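Local coordinates for uncharacterized protein MTH_862 (Methanothermobacter thermautotrophicus, PDB 2R47), which is of unknown function and belongs to a family of uncharacterized proteins conserved in archaea, at residues E104-L109 / A132-L137. Sequence-based numbering, arbitrary orientation. Where two conformers were deposited one is given.
Sequences EDVKKL and AGWYEL
Val106 and Trp134 reach for each other from opposite directions, and the benzo end of the indole meets the forked end of the valine. The CG2 methyl lies 3.6 Å from Trp134 CH2, approaching the ring obliquely; the other branch is more distant, with Val106 CG1 4.2 Å from Trp134 CZ3. With CG1 anti to the backbone N (chi1 172°), both Val106 methyls come within reach of the indole. In the mixed α/β fold, this buried pair joins helix 103-113 to the short helix 134-137, which follows a Schellman turn at Gly133. Val106 also rests on Leu90 of strand 88-91, while Trp134 packs on Ile103 and its ring meets that of Phe129. Nearer the surface, Lys107 runs out fully extended beyond CG, bringing its CE within 3.7 Å of the backbone Leu137 O. At the end of this straight chain, in one of the two conformers of Glu104, NZ forms a 2.8 Å salt bridge with Glu104 OE2, on the syn side but 30° out of the carboxylate plane. With an alanine at Lys107, the Glu104 carboxylate would probably lose this charge partner in that conformer, and Leu137 O the aliphatic chain beside it.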
loop_
_atom_site.group_PDB
_atom_site.type_symbol
_atom_site.label_atom_id
_atom_site.label_comp_id
_atom_site.label_asym_id
_atom_site.label_seq_id
_atom_site.Cartn_x
_atom_site.Cartn_y
_atom_site.Cartn_z
ATOM N N GLU A 104 -1.748 22.441 -13.890
ATOM C CA GLU A 104 -0.792 22.720 -14.953
ATOM C C GLU A 104 0.532 21.977 -14.771
ATOM O O GLU A 104 1.127 21.596 -15.782
ATOM C CB GLU A 104 -0.597 24.220 -15.205
ATOM C CG GLU A 104 -1.839 24.927 -15.795
ATOM C CD GLU A 104 -2.347 24.358 -17.132
ATOM O OE1 GLU A 104 -1.519 24.024 -18.018
ATOM O OE2 GLU A 104 -3.591 24.262 -17.292
ATOM N N ASP A 105 0.968 21.724 -13.529
ATOM C CA ASP A 105 2.184 20.938 -13.282
ATOM C C ASP A 105 1.926 19.481 -13.640
ATOM O O ASP A 105 2.832 18.771 -14.118
ATOM C CB ASP A 105 2.672 21.034 -11.834
ATOM C CG ASP A 105 3.280 22.408 -11.496
ATOM O OD1 ASP A 105 3.921 23.053 -12.350
ATOM O OD2 ASP A 105 3.094 22.835 -10.348
ATOM N N VAL A 106 0.693 19.044 -13.383
ATOM C CA VAL A 106 0.261 17.684 -13.781
ATOM C C VAL A 106 0.245 17.529 -15.302
ATOM O O VAL A 106 0.728 16.535 -15.826
ATOM C CB VAL A 106 -1.107 17.277 -13.149
ATOM C CG1 VAL A 106 -1.594 15.966 -13.733
ATOM C CG2 VAL A 106 -0.969 17.143 -11.602
ATOM N N LYS A 107 -0.299 18.502 -16.014
ATOM C CA LYS A 107 -0.320 18.415 -17.467
ATOM C C LYS A 107 1.080 18.458 -18.058
ATOM O O LYS A 107 1.337 17.848 -19.106
ATOM C CB LYS A 107 -1.173 19.519 -18.075
ATOM C CG LYS A 107 -2.635 19.426 -17.776
ATOM C CD LYS A 107 -3.241 20.719 -18.338
ATOM C CE LYS A 107 -4.693 20.816 -18.127
ATOM N NZ LYS A 107 -5.128 22.213 -18.482
ATOM N N LYS A 108 1.980 19.198 -17.411
ATOM C CA LYS A 108 3.373 19.247 -17.877
ATOM C C LYS A 108 4.025 17.888 -17.652
ATOM O O LYS A 108 4.824 17.438 -18.463
ATOM C CB LYS A 108 4.173 20.311 -17.128
ATOM C CG LYS A 108 5.628 20.377 -17.580
ATOM C CD LYS A 108 5.750 21.074 -18.941
ATOM C CE LYS A 108 7.203 21.113 -19.437
ATOM N NZ LYS A 108 8.183 21.257 -18.308
ATOM N N LEU A 109 3.715 17.255 -16.528
ATOM C CA LEU A 109 4.202 15.877 -16.274
ATOM C C LEU A 109 3.753 14.932 -17.366
ATOM O O LEU A 109 4.528 14.105 -17.835
ATOM C CB LEU A 109 3.702 15.351 -14.928
ATOM C CG LEU A 109 4.145 13.916 -14.644
ATOM C CD1 LEU A 109 5.692 13.777 -14.518
ATOM C CD2 LEU A 109 3.434 13.362 -13.409
ATOM N N ALA A 132 -12.422 15.621 -7.621
ATOM C CA ALA A 132 -11.568 16.780 -7.796
ATOM C C ALA A 132 -11.838 17.552 -9.112
ATOM O O ALA A 132 -11.280 18.627 -9.355
ATOM C CB ALA A 132 -10.110 16.324 -7.722
ATOM N N GLY A 133 -12.702 17.004 -9.956
ATOM C CA GLY A 133 -12.986 17.578 -11.275
ATOM C C GLY A 133 -12.047 17.075 -12.371
ATOM O O GLY A 133 -12.115 17.544 -13.525
ATOM N N TRP A 134 -11.176 16.103 -12.039
ATOM C CA TRP A 134 -10.069 15.767 -12.938
ATOM C C TRP A 134 -10.494 15.014 -14.189
ATOM O O TRP A 134 -9.725 14.970 -15.159
ATOM C CB TRP A 134 -8.885 15.078 -12.223
ATOM C CG TRP A 134 -7.996 16.017 -11.453
ATOM C CD1 TRP A 134 -8.336 17.245 -10.951
ATOM C CD2 TRP A 134 -6.623 15.815 -11.102
ATOM N NE1 TRP A 134 -7.285 17.805 -10.306
ATOM C CE2 TRP A 134 -6.211 16.953 -10.378
ATOM C CE3 TRP A 134 -5.708 14.776 -11.311
ATOM C CZ2 TRP A 134 -4.920 17.084 -9.848
ATOM C CZ3 TRP A 134 -4.399 14.922 -10.810
ATOM C CH2 TRP A 134 -4.033 16.053 -10.082
ATOM N N TYR A 135 -11.708 14.448 -14.211
ATOM C CA TYR A 135 -12.161 13.780 -15.444
ATOM C C TYR A 135 -12.445 14.816 -16.514
ATOM O O TYR A 135 -12.368 14.514 -17.704
ATOM C CB TYR A 135 -13.425 12.930 -15.240
ATOM C CG TYR A 135 -13.273 11.662 -14.401
ATOM C CD1 TYR A 135 -12.022 11.235 -13.932
ATOM C CD2 TYR A 135 -14.396 10.879 -14.109
ATOM C CE1 TYR A 135 -11.901 10.059 -13.163
ATOM C CE2 TYR A 135 -14.279 9.697 -13.376
ATOM C CZ TYR A 135 -13.029 9.309 -12.888
ATOM O OH TYR A 135 -12.935 8.145 -12.154
ATOM N N GLU A 136 -12.791 16.038 -16.085
ATOM C CA GLU A 136 -13.029 17.138 -17.033
ATOM C C GLU A 136 -11.749 17.890 -17.403
ATOM O O GLU A 136 -11.675 18.472 -18.474
ATOM C CB GLU A 136 -14.128 18.075 -16.526
ATOM C CG GLU A 136 -15.429 17.323 -16.266
ATOM C CD GLU A 136 -16.644 18.232 -16.189
ATOM O OE1 GLU A 136 -16.640 19.295 -16.851
ATOM O OE2 GLU A 136 -17.612 17.875 -15.480
ATOM N N LEU A 137 -10.744 17.849 -16.533
ATOM C CA LEU A 137 -9.515 18.618 -16.704
ATOM C C LEU A 137 -8.448 17.835 -17.428
ATOM O O LEU A 137 -7.587 18.442 -18.041
ATOM C CB LEU A 137 -8.947 19.101 -15.353
ATOM C CG LEU A 137 -9.892 19.897 -14.424
ATOM C CD1 LEU A 137 -9.092 20.357 -13.263
ATOM C CD2 LEU A 137 -10.503 21.061 -15.126
#